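Local coordinates for superkiller protein 7 (PDB 4ZKE) that binds GTP through a translational-GTPase-like domain and probably acts in cytoplasmic mRNA surveillance and decay, at residues T34-L39 against L104-T109; L23-T28 against E130-V135. All blocks are in the same frame, centred on the assembly; numbering follows the deposited sequence.

Interaction 1: residues T34-L39 against L104-T109. With GTP (guanosine-5'-triphosphate), chain C.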
ATOM      1  N   THR A  34     -10.013  -6.758  12.237  1.00 41.76           N
ATOM      2  CA  THR A  34     -11.376  -6.980  12.710  1.00 43.33           C
ATOM      3  C   THR A  34     -12.372  -6.107  11.951  1.00 43.83           C
ATOM      4  O   THR A  34     -13.323  -6.610  11.352  1.00 43.52           O
ATOM      5  CB  THR A  34     -11.496  -6.689  14.220  1.00 44.84           C
ATOM      6  OG1 THR A  34     -10.643  -7.583  14.946  1.00 43.67           O
ATOM      7  CG2 THR A  34     -12.936  -6.857  14.705  1.00 43.30           C
ATOM      8  N   LEU A  35     -12.141  -4.797  11.980  1.00 43.05           N
ATOM      9  CA  LEU A  35     -13.051  -3.838  11.366  1.00 42.20           C
ATOM     10  C   LEU A  35     -13.236  -4.133   9.891  1.00 43.64           C
ATOM     11  O   LEU A  35     -14.347  -4.098   9.360  1.00 45.81           O
ATOM     12  CB  LEU A  35     -12.527  -2.413  11.550  1.00 44.92           C
ATOM     13  CG  LEU A  35     -13.415  -1.289  11.010  1.00 41.83           C
ATOM     14  CD1 LEU A  35     -13.351  -0.082  11.938  1.00 45.05           C
ATOM     15  CD2 LEU A  35     -13.002  -0.892   9.598  1.00 39.28           C
ATOM     16  N   LEU A  36     -12.127  -4.432   9.233  1.00 42.43           N
ATOM     17  CA  LEU A  36     -12.122  -4.619   7.795  1.00 42.07           C
ATOM     18  C   LEU A  36     -12.786  -5.946   7.414  1.00 44.76           C
ATOM     19  O   LEU A  36     -13.408  -6.061   6.358  1.00 41.53           O
ATOM     20  CB  LEU A  36     -10.684  -4.536   7.289  1.00 48.22           C
ATOM     21  CG  LEU A  36     -10.418  -4.358   5.799  1.00 50.73           C
ATOM     22  CD1 LEU A  36     -11.240  -3.219   5.263  1.00 52.02           C
ATOM     23  CD2 LEU A  36      -8.946  -4.068   5.578  1.00 48.27           C
ATOM     24  N   GLY A  37     -12.673  -6.941   8.286  1.00 44.81           N
ATOM     25  CA  GLY A  37     -13.391  -8.189   8.104  1.00 46.43           C
ATOM     26  C   GLY A  37     -14.888  -7.990   8.280  1.00 49.64           C
ATOM     27  O   GLY A  37     -15.693  -8.569   7.547  1.00 44.44           O
ATOM     28  N   HIS A  38     -15.262  -7.158   9.249  1.00 47.92           N
ATOM     29  CA  HIS A  38     -16.668  -6.899   9.541  1.00 46.21           C
ATOM     30  C   HIS A  38     -17.291  -6.079   8.414  1.00 49.24           C
ATOM     31  O   HIS A  38     -18.452  -6.276   8.061  1.00 51.30           O
ATOM     32  CB  HIS A  38     -16.812  -6.178  10.887  1.00 47.82           C
ATOM     33  CG  HIS A  38     -18.169  -6.311  11.509  1.00 48.52           C
ATOM     34  ND1 HIS A  38     -18.367  -6.269  12.873  1.00 50.19           N
ATOM     35  CD2 HIS A  38     -19.395  -6.480  10.959  1.00 53.17           C
ATOM     36  CE1 HIS A  38     -19.654  -6.409  13.135  1.00 52.51           C
ATOM     37  NE2 HIS A  38     -20.300  -6.537  11.991  1.00 53.60           N
ATOM     38  N   LEU A  39     -16.509  -5.172   7.838  1.00 47.68           N
ATOM     39  CA  LEU A  39     -16.980  -4.377   6.708  1.00 46.97           C
ATOM     40  C   LEU A  39     -17.329  -5.284   5.534  1.00 51.86           C
ATOM     41  O   LEU A  39     -18.394  -5.144   4.931  1.00 52.61           O
ATOM     42  CB  LEU A  39     -15.929  -3.352   6.283  1.00 46.21           C
ATOM     43  CG  LEU A  39     -16.308  -2.439   5.114  1.00 48.28           C
ATOM     44  CD1 LEU A  39     -17.555  -1.618   5.428  1.00 47.90           C
ATOM     45  CD2 LEU A  39     -15.141  -1.527   4.764  1.00 49.89           C
ATOM     46  N   LEU A 104     -13.862  -1.065  -5.239  1.00 47.04           N
ATOM     47  CA  LEU A 104     -13.288  -0.566  -3.996  1.00 44.34           C
ATOM     48  C   LEU A 104     -12.211  -1.527  -3.515  1.00 44.24           C
ATOM     49  O   LEU A 104     -12.507  -2.662  -3.147  1.00 42.72           O
ATOM     50  CB  LEU A 104     -14.372  -0.394  -2.929  1.00 43.51           C
ATOM     51  CG  LEU A 104     -13.909   0.008  -1.524  1.00 44.66           C
ATOM     52  CD1 LEU A 104     -13.135   1.317  -1.554  1.00 45.20           C
ATOM     53  CD2 LEU A 104     -15.100   0.117  -0.591  1.00 41.70           C
ATOM     54  N   THR A 105     -10.961  -1.071  -3.535  1.00 47.07           N
ATOM     55  CA  THR A 105      -9.843  -1.878  -3.059  1.00 43.64           C
ATOM     56  C   THR A 105      -9.526  -1.530  -1.610  1.00 42.01           C
ATOM     57  O   THR A 105      -9.199  -0.387  -1.288  1.00 42.14           O
ATOM     58  CB  THR A 105      -8.587  -1.681  -3.931  1.00 41.86           C
ATOM     59  OG1 THR A 105      -8.867  -2.105  -5.269  1.00 43.28           O
ATOM     60  CG2 THR A 105      -7.409  -2.495  -3.395  1.00 39.21           C
ATOM     61  N   LEU A 106      -9.636  -2.531  -0.744  1.00 42.10           N
ATOM     62  CA  LEU A 106      -9.317  -2.383   0.668  1.00 38.15           C
ATOM     63  C   LEU A 106      -7.989  -3.067   0.986  1.00 40.37           C
ATOM     64  O   LEU A 106      -7.799  -4.242   0.665  1.00 40.38           O
ATOM     65  CB  LEU A 106     -10.433  -2.975   1.525  1.00 41.21           C
ATOM     66  CG  LEU A 106     -11.854  -2.485   1.225  1.00 45.07           C
ATOM     67  CD1 LEU A 106     -12.886  -3.288   2.012  1.00 45.77           C
ATOM     68  CD2 LEU A 106     -11.990  -1.002   1.527  1.00 39.42           C
ATOM     69  N   ILE A 107      -7.076  -2.333   1.617  1.00 39.37           N
ATOM     70  CA  ILE A 107      -5.757  -2.874   1.938  1.00 38.54           C
ATOM     71  C   ILE A 107      -5.478  -2.872   3.441  1.00 40.81           C
ATOM     72  O   ILE A 107      -5.478  -1.824   4.093  1.00 36.25           O
ATOM     73  CB  ILE A 107      -4.641  -2.096   1.214  1.00 38.10           C
ATOM     74  CG1 ILE A 107      -4.840  -2.192  -0.302  1.00 37.24           C
ATOM     75  CG2 ILE A 107      -3.265  -2.647   1.601  1.00 36.71           C
ATOM     76  CD1 ILE A 107      -3.873  -1.371  -1.118  1.00 38.29           C
ATOM     77  N   ASP A 108      -5.235  -4.066   3.973  1.00 41.54           N
ATOM     78  CA  ASP A 108      -4.880  -4.246   5.375  1.00 40.27           C
ATOM     79  C   ASP A 108      -3.366  -4.224   5.514  1.00 37.90           C
ATOM     80  O   ASP A 108      -2.653  -4.675   4.620  1.00 38.74           O
ATOM     81  CB  ASP A 108      -5.451  -5.565   5.909  1.00 40.95           C
ATOM     82  CG  ASP A 108      -5.329  -5.696   7.419  1.00 44.17           C
ATOM     83  OD1 ASP A 108      -5.146  -4.666   8.106  1.00 42.67           O
ATOM     84  OD2 ASP A 108      -5.430  -6.835   7.923  1.00 41.74           O
ATOM     85  N   THR A 109      -2.874  -3.685   6.624  1.00 38.24           N
ATOM     86  CA  THR A 109      -1.438  -3.639   6.870  1.00 36.78           C
ATOM     87  C   THR A 109      -1.144  -3.997   8.317  1.00 41.61           C
ATOM     88  O   THR A 109      -1.975  -3.761   9.196  1.00 41.83           O
ATOM     89  CB  THR A 109      -0.840  -2.251   6.561  1.00 37.66           C
ATOM     90  OG1 THR A 109      -1.320  -1.292   7.510  1.00 36.11           O
ATOM     91  CG2 THR A 109      -1.202  -1.804   5.155  1.00 36.77           C
TER
HETATM   92  PG  GTP C 802      -2.461  -5.781  13.998  1.00 44.50           P
HETATM   93  O1G GTP C 802      -2.767  -6.742  12.876  1.00 43.19           O
HETATM   94  O2G GTP C 802      -1.401  -6.391  14.883  1.00 45.18           O
HETATM   95  O3G GTP C 802      -1.964  -4.458  13.465  1.00 42.37           O
HETATM   96  O3B GTP C 802      -3.785  -5.546  14.885  1.00 44.76           O
HETATM   97  PB  GTP C 802      -5.113  -4.930  14.222  1.00 43.53           P
HETATM   98  O1B GTP C 802      -5.374  -5.618  12.901  1.00 43.13           O
HETATM   99  O2B GTP C 802      -4.997  -3.437  14.030  1.00 44.89           O
HETATM  100  O3A GTP C 802      -6.307  -5.259  15.255  1.00 42.48           O
HETATM  101  PA  GTP C 802      -7.019  -6.698  15.421  1.00 43.53           P
HETATM  102  O1A GTP C 802      -8.101  -6.831  14.382  1.00 43.56           O
HETATM  103  O2A GTP C 802      -6.045  -7.851  15.361  1.00 44.61           O
HETATM  104  O5' GTP C 802      -7.695  -6.615  16.880  1.00 46.10           O
HETATM  105  C5' GTP C 802      -6.933  -6.514  18.065  1.00 46.84           C
HETATM  106  C4' GTP C 802      -7.801  -6.970  19.233  1.00 47.10           C
HETATM  107  O4' GTP C 802      -8.776  -5.977  19.477  1.00 45.52           O
HETATM  108  C3' GTP C 802      -8.538  -8.265  18.944  1.00 48.11           C
HETATM  109  O3' GTP C 802      -8.432  -9.129  20.051  1.00 50.82           O
HETATM  110  C2' GTP C 802      -9.983  -7.866  18.746  1.00 49.54           C
HETATM  111  O2' GTP C 802     -10.860  -8.829  19.281  1.00 54.39           O
HETATM  112  C1' GTP C 802     -10.080  -6.527  19.462  1.00 47.68           C
HETATM  113  N9  GTP C 802     -10.979  -5.591  18.773  1.00 48.51           N
HETATM  114  C8  GTP C 802     -10.896  -5.146  17.480  1.00 47.40           C
HETATM  115  N7  GTP C 802     -11.917  -4.283  17.262  1.00 47.53           N
HETATM  116  C5  GTP C 802     -12.636  -4.161  18.401  1.00 49.27           C
HETATM  117  C6  GTP C 802     -13.767  -3.419  18.738  1.00 47.14           C
HETATM  118  O6  GTP C 802     -14.314  -2.684  17.915  1.00 46.18           O
HETATM  119  N1  GTP C 802     -14.279  -3.518  20.012  1.00 50.15           N
HETATM  120  C2  GTP C 802     -13.676  -4.337  20.943  1.00 50.05           C
HETATM  121  N2  GTP C 802     -14.169  -4.430  22.172  1.00 52.14           N
HETATM  122  N3  GTP C 802     -12.560  -5.066  20.604  1.00 52.07           N
HETATM  123  C4  GTP C 802     -12.052  -4.981  19.356  1.00 50.96           C

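Interaction 2: residues L23-T28 against E130-V135. With GTP (guanosine-5'-triphosphate), chain C.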
ATOM      1  N   LEU A  23      -6.303   2.439   2.018  1.00 38.51           N
ATOM      2  CA  LEU A  23      -5.244   1.805   2.807  1.00 38.27           C
ATOM      3  C   LEU A  23      -5.450   2.017   4.306  1.00 39.98           C
ATOM      4  O   LEU A  23      -5.482   3.153   4.782  1.00 40.77           O
ATOM      5  CB  LEU A  23      -3.871   2.349   2.391  1.00 39.17           C
ATOM      6  CG  LEU A  23      -2.648   1.714   3.065  1.00 42.71           C
ATOM      7  CD1 LEU A  23      -2.479   0.274   2.619  1.00 38.21           C
ATOM      8  CD2 LEU A  23      -1.387   2.499   2.771  1.00 44.32           C
ATOM      9  N   PHE A  24      -5.575   0.915   5.040  1.00 38.43           N
ATOM     10  CA  PHE A  24      -5.770   0.961   6.484  1.00 39.00           C
ATOM     11  C   PHE A  24      -4.445   0.930   7.243  1.00 40.59           C
ATOM     12  O   PHE A  24      -3.600   0.065   7.008  1.00 38.72           O
ATOM     13  CB  PHE A  24      -6.665  -0.199   6.925  1.00 40.18           C
ATOM     14  CG  PHE A  24      -8.088  -0.064   6.461  1.00 39.56           C
ATOM     15  CD1 PHE A  24      -8.419  -0.280   5.136  1.00 39.92           C
ATOM     16  CD2 PHE A  24      -9.088   0.295   7.345  1.00 43.83           C
ATOM     17  CE1 PHE A  24      -9.720  -0.145   4.702  1.00 43.09           C
ATOM     18  CE2 PHE A  24     -10.393   0.431   6.918  1.00 46.37           C
ATOM     19  CZ  PHE A  24     -10.709   0.211   5.594  1.00 44.93           C
ATOM     20  N   LEU A  25      -4.282   1.888   8.153  1.00 40.26           N
ATOM     21  CA  LEU A  25      -3.041   2.069   8.904  1.00 39.99           C
ATOM     22  C   LEU A  25      -3.329   2.220  10.389  1.00 36.88           C
ATOM     23  O   LEU A  25      -4.409   2.657  10.775  1.00 38.83           O
ATOM     24  CB  LEU A  25      -2.285   3.301   8.401  1.00 42.85           C
ATOM     25  CG  LEU A  25      -1.853   3.279   6.938  1.00 42.56           C
ATOM     26  CD1 LEU A  25      -1.616   4.688   6.440  1.00 42.02           C
ATOM     27  CD2 LEU A  25      -0.601   2.432   6.769  1.00 41.83           C
ATOM     28  N   GLY A  26      -2.356   1.865  11.219  1.00 38.62           N
ATOM     29  CA  GLY A  26      -2.490   2.027  12.655  1.00 40.71           C
ATOM     30  C   GLY A  26      -1.619   1.068  13.439  1.00 42.61           C
ATOM     31  O   GLY A  26      -1.084   0.104  12.885  1.00 39.79           O
ATOM     32  N   ASP A  27      -1.478   1.338  14.736  1.00 43.77           N
ATOM     33  CA  ASP A  27      -0.699   0.482  15.627  1.00 44.82           C
ATOM     34  C   ASP A  27      -1.295  -0.916  15.708  1.00 47.11           C
ATOM     35  O   ASP A  27      -2.423  -1.144  15.272  1.00 46.88           O
ATOM     36  CB  ASP A  27      -0.634   1.079  17.032  1.00 40.19           C
ATOM     37  CG  ASP A  27      -0.032   2.463  17.052  1.00 45.01           C
ATOM     38  OD1 ASP A  27       0.654   2.828  16.075  1.00 48.58           O
ATOM     39  OD2 ASP A  27      -0.244   3.184  18.048  1.00 46.89           O
ATOM     40  N   THR A  28      -0.538  -1.848  16.278  1.00 47.17           N
ATOM     41  CA  THR A  28      -1.057  -3.181  16.537  1.00 45.16           C
ATOM     42  C   THR A  28      -2.210  -3.078  17.528  1.00 49.22           C
ATOM     43  O   THR A  28      -2.252  -2.148  18.340  1.00 47.36           O
ATOM     44  CB  THR A  28       0.031  -4.130  17.093  1.00 45.78           C
ATOM     45  OG1 THR A  28      -0.481  -5.466  17.155  1.00 47.23           O
ATOM     46  CG2 THR A  28       0.487  -3.697  18.486  1.00 41.87           C
ATOM     47  N   GLU A 130      -5.735   6.438  -2.846  1.00 39.55           N
ATOM     48  CA  GLU A 130      -6.414   7.731  -2.868  1.00 43.18           C
ATOM     49  C   GLU A 130      -6.882   8.105  -1.468  1.00 41.52           C
ATOM     50  O   GLU A 130      -7.057   9.283  -1.155  1.00 41.76           O
ATOM     51  CB  GLU A 130      -7.613   7.712  -3.828  1.00 45.16           C
ATOM     52  CG  GLU A 130      -7.253   7.580  -5.310  1.00 42.28           C
ATOM     53  CD  GLU A 130      -7.182   6.136  -5.790  1.00 45.15           C
ATOM     54  OE1 GLU A 130      -7.069   5.220  -4.950  1.00 43.55           O
ATOM     55  OE2 GLU A 130      -7.246   5.918  -7.019  1.00 50.43           O
ATOM     56  N   VAL A 131      -7.079   7.088  -0.632  1.00 41.68           N
ATOM     57  CA  VAL A 131      -7.599   7.275   0.717  1.00 39.27           C
ATOM     58  C   VAL A 131      -6.765   6.536   1.760  1.00 39.94           C
ATOM     59  O   VAL A 131      -6.444   5.356   1.592  1.00 40.89           O
ATOM     60  CB  VAL A 131      -9.055   6.781   0.824  1.00 40.74           C
ATOM     61  CG1 VAL A 131      -9.642   7.118   2.187  1.00 39.54           C
ATOM     62  CG2 VAL A 131      -9.905   7.380  -0.285  1.00 41.10           C
ATOM     63  N   TYR A 132      -6.422   7.242   2.835  1.00 35.92           N
ATOM     64  CA  TYR A 132      -5.821   6.626   4.009  1.00 35.92           C
ATOM     65  C   TYR A 132      -6.890   6.468   5.079  1.00 38.41           C
ATOM     66  O   TYR A 132      -7.727   7.355   5.258  1.00 40.74           O
ATOM     67  CB  TYR A 132      -4.661   7.468   4.552  1.00 38.49           C
ATOM     68  CG  TYR A 132      -3.548   7.734   3.564  1.00 36.65           C
ATOM     69  CD1 TYR A 132      -2.656   6.731   3.198  1.00 39.52           C
ATOM     70  CD2 TYR A 132      -3.372   8.997   3.015  1.00 36.35           C
ATOM     71  CE1 TYR A 132      -1.628   6.978   2.300  1.00 40.27           C
ATOM     72  CE2 TYR A 132      -2.350   9.251   2.117  1.00 35.73           C
ATOM     73  CZ  TYR A 132      -1.482   8.241   1.764  1.00 38.55           C
ATOM     74  OH  TYR A 132      -0.465   8.496   0.870  1.00 45.32           O
ATOM     75  N   VAL A 133      -6.868   5.338   5.776  1.00 35.84           N
ATOM     76  CA  VAL A 133      -7.758   5.122   6.910  1.00 35.37           C
ATOM     77  C   VAL A 133      -6.924   4.799   8.138  1.00 37.63           C
ATOM     78  O   VAL A 133      -6.383   3.700   8.269  1.00 35.70           O
ATOM     79  CB  VAL A 133      -8.770   3.996   6.644  1.00 38.61           C
ATOM     80  CG1 VAL A 133      -9.624   3.728   7.877  1.00 37.96           C
ATOM     81  CG2 VAL A 133      -9.659   4.368   5.483  1.00 40.80           C
ATOM     82  N   LEU A 134      -6.823   5.780   9.029  1.00 37.32           N
ATOM     83  CA  LEU A 134      -6.052   5.644  10.254  1.00 38.87           C
ATOM     84  C   LEU A 134      -6.945   5.139  11.376  1.00 39.63           C
ATOM     85  O   LEU A 134      -7.857   5.840  11.815  1.00 39.23           O
ATOM     86  CB  LEU A 134      -5.418   6.982  10.638  1.00 40.81           C
ATOM     87  CG  LEU A 134      -4.637   7.009  11.952  1.00 37.31           C
ATOM     88  CD1 LEU A 134      -3.469   6.032  11.915  1.00 36.35           C
ATOM     89  CD2 LEU A 134      -4.158   8.423  12.237  1.00 40.63           C
ATOM     90  N   VAL A 135      -6.676   3.920  11.830  1.00 40.27           N
ATOM     91  CA  VAL A 135      -7.488   3.283  12.859  1.00 40.08           C
ATOM     92  C   VAL A 135      -6.840   3.457  14.226  1.00 38.26           C
ATOM     93  O   VAL A 135      -5.661   3.161  14.407  1.00 38.50           O
ATOM     94  CB  VAL A 135      -7.689   1.783  12.568  1.00 36.75           C
ATOM     95  CG1 VAL A 135      -8.599   1.149  13.609  1.00 39.34           C
ATOM     96  CG2 VAL A 135      -8.268   1.591  11.173  1.00 36.89           C
TER
HETATM   97  PG  GTP C 802      -2.461  -5.781  13.998  1.00 44.50           P
HETATM   98  O1G GTP C 802      -2.767  -6.742  12.876  1.00 43.19           O
HETATM   99  O2G GTP C 802      -1.401  -6.391  14.883  1.00 45.18           O
HETATM  100  O3G GTP C 802      -1.964  -4.458  13.465  1.00 42.37           O
HETATM  101  O3B GTP C 802      -3.785  -5.546  14.885  1.00 44.76           O
HETATM  102  PB  GTP C 802      -5.113  -4.930  14.222  1.00 43.53           P
HETATM  103  O1B GTP C 802      -5.374  -5.618  12.901  1.00 43.13           O
HETATM  104  O2B GTP C 802      -4.997  -3.437  14.030  1.00 44.89           O
HETATM  105  O3A GTP C 802      -6.307  -5.259  15.255  1.00 42.48           O
HETATM  106  PA  GTP C 802      -7.019  -6.698  15.421  1.00 43.53           P
HETATM  107  O1A GTP C 802      -8.101  -6.831  14.382  1.00 43.56           O
HETATM  108  O2A GTP C 802      -6.045  -7.851  15.361  1.00 44.61           O
HETATM  109  O5' GTP C 802      -7.695  -6.615  16.880  1.00 46.10           O
HETATM  110  C5' GTP C 802      -6.933  -6.514  18.065  1.00 46.84           C
HETATM  111  C4' GTP C 802      -7.801  -6.970  19.233  1.00 47.10           C
HETATM  112  O4' GTP C 802      -8.776  -5.977  19.477  1.00 45.52           O
HETATM  113  C3' GTP C 802      -8.538  -8.265  18.944  1.00 48.11           C
HETATM  114  O3' GTP C 802      -8.432  -9.129  20.051  1.00 50.82           O
HETATM  115  C2' GTP C 802      -9.983  -7.866  18.746  1.00 49.54           C
HETATM  116  O2' GTP C 802     -10.860  -8.829  19.281  1.00 54.39           O
HETATM  117  C1' GTP C 802     -10.080  -6.527  19.462  1.00 47.68           C
HETATM  118  N9  GTP C 802     -10.979  -5.591  18.773  1.00 48.51           N
HETATM  119  C8  GTP C 802     -10.896  -5.146  17.480  1.00 47.40           C
HETATM  120  N7  GTP C 802     -11.917  -4.283  17.262  1.00 47.53           N
HETATM  121  C5  GTP C 802     -12.636  -4.161  18.401  1.00 49.27           C
HETATM  122  C6  GTP C 802     -13.767  -3.419  18.738  1.00 47.14           C
HETATM  123  O6  GTP C 802     -14.314  -2.684  17.915  1.00 46.18           O
HETATM  124  N1  GTP C 802     -14.279  -3.518  20.012  1.00 50.15           N
HETATM  125  C2  GTP C 802     -13.676  -4.337  20.943  1.00 50.05           C
HETATM  126  N2  GTP C 802     -14.169  -4.430  22.172  1.00 52.14           N
HETATM  127  N3  GTP C 802     -12.560  -5.066  20.604  1.00 52.07           N
HETATM  128  C4  GTP C 802     -12.052  -4.981  19.356  1.00 50.96           C

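Interaction 1: residues T34-L39 against L104-T109
With CG swung to the far side from its backbone N (chi1 -165°), L36 reaches L106, whose own CG stands beside the N and opposite the carbonyl carbon (chi1 -52°). The two side chains slant across one another, and L36 CD1 comes 3.6 Å from L106 CD1. The same L106 methyl receives a second leucine one helical turn on, with L39 CD2 4.0 Å from L106 CD1 and the side chains at roughly a right angle. The other branch of L36 runs past D108 in the opposite direction, L36 CD2 lying 3.8 Å from D108 CB. The axes of helix 34-39 and strand 104-108 run at 154°, nearly antiparallel, and 9.8 Å apart, consistent with the helix that follows the P-loop in a P-loop GTPase.

No hydrogen bond joins the segments. T34 grips the alpha-phosphate twice, T34 N donating to GTP O1A at 2.9 Å and T34 OG1 to GTP O1A at 2.7 Å. D108 OD2 bonds to S33 OG, and the D108 side chain lies about 4 Å from a magnesium ion. The apolar contact therefore sets the helix against the strand while leaving the D108 carboxylate directed to the nucleotide site.

Interaction 2: residues L23-T28 against E130-V135
F24 and V133 lie side by side on the same face of the sheet and point the same way. V133 CB sits over one face of the phenyl ring, 4.0 Å from the F24 ring centroid and 20° off the normal, a CH-pi contact displaced toward the rim. V133 CG1 touches the same flank of the ring, 3.5 Å from F24 CD2, while V135 CG2 approaches the ring at its edge. With CG opposite the carbonyl carbon (chi1 -69°), the F24 ring is set beside V133 on this face. Cut back to an alanine, this position would probably leave V133 and V135 without the ring they pack on and open a gap beneath helix 32-42, whose L36 also rests on F24.

On the opposite face L25 and Y132 run alongside each other, L25 CD1 coming 4.0 Å from Y132 CD1, and L23 CD2 approaches the tyrosine ring near its plane. Helices 113-127 and 153-161 cover this side.

Between the two layers the backbones form a parallel ladder in the central sheet of the P-loop NTPase fold, joining its first strand to strand 131-137. L23 N donates to V131 O and V133 N to L23 O; L25 N then donates to V133 O, and V135 N closes the series on L25 O at 2.8 Å, almost straight at 175°. L134 CD1 curls back to within 3.7 Å of L25 O.

G26 follows, with backbone angles at which a CB would jam against the preceding carbonyl and clash with V135 O. It is consistent with the first glycine of a Walker A (P-loop) motif: G26 O accepts a bond from K32 NZ, and T28 OG1 donates to GTP O2G at 2.6 Å.

In the fold
Both contacts belong to the GTP-binding domain; their centres are about 10 Å apart and both reach the same mixed sheet. Strand 18-25 stands between its neighbours 102-108 and 131-137: interaction 2 pairs it with the latter, while interaction 1 sets helix 32-42 against the former. Along the chain the order is 23-28, 34-39, 104-109, 130-135, so interaction 1 is nested within the loop closed by interaction 2. They also meet directly: F24 N lies 2.9 Å from I107 O, a probable hydrogen bond, and L36 CD1 packs 3.5 Å from F24 CE1. Because the loop from strand 18-25 to helix 32-42 wraps the phosphates, the two contacts probably hold the strand and helix that flank it in place beside GTP.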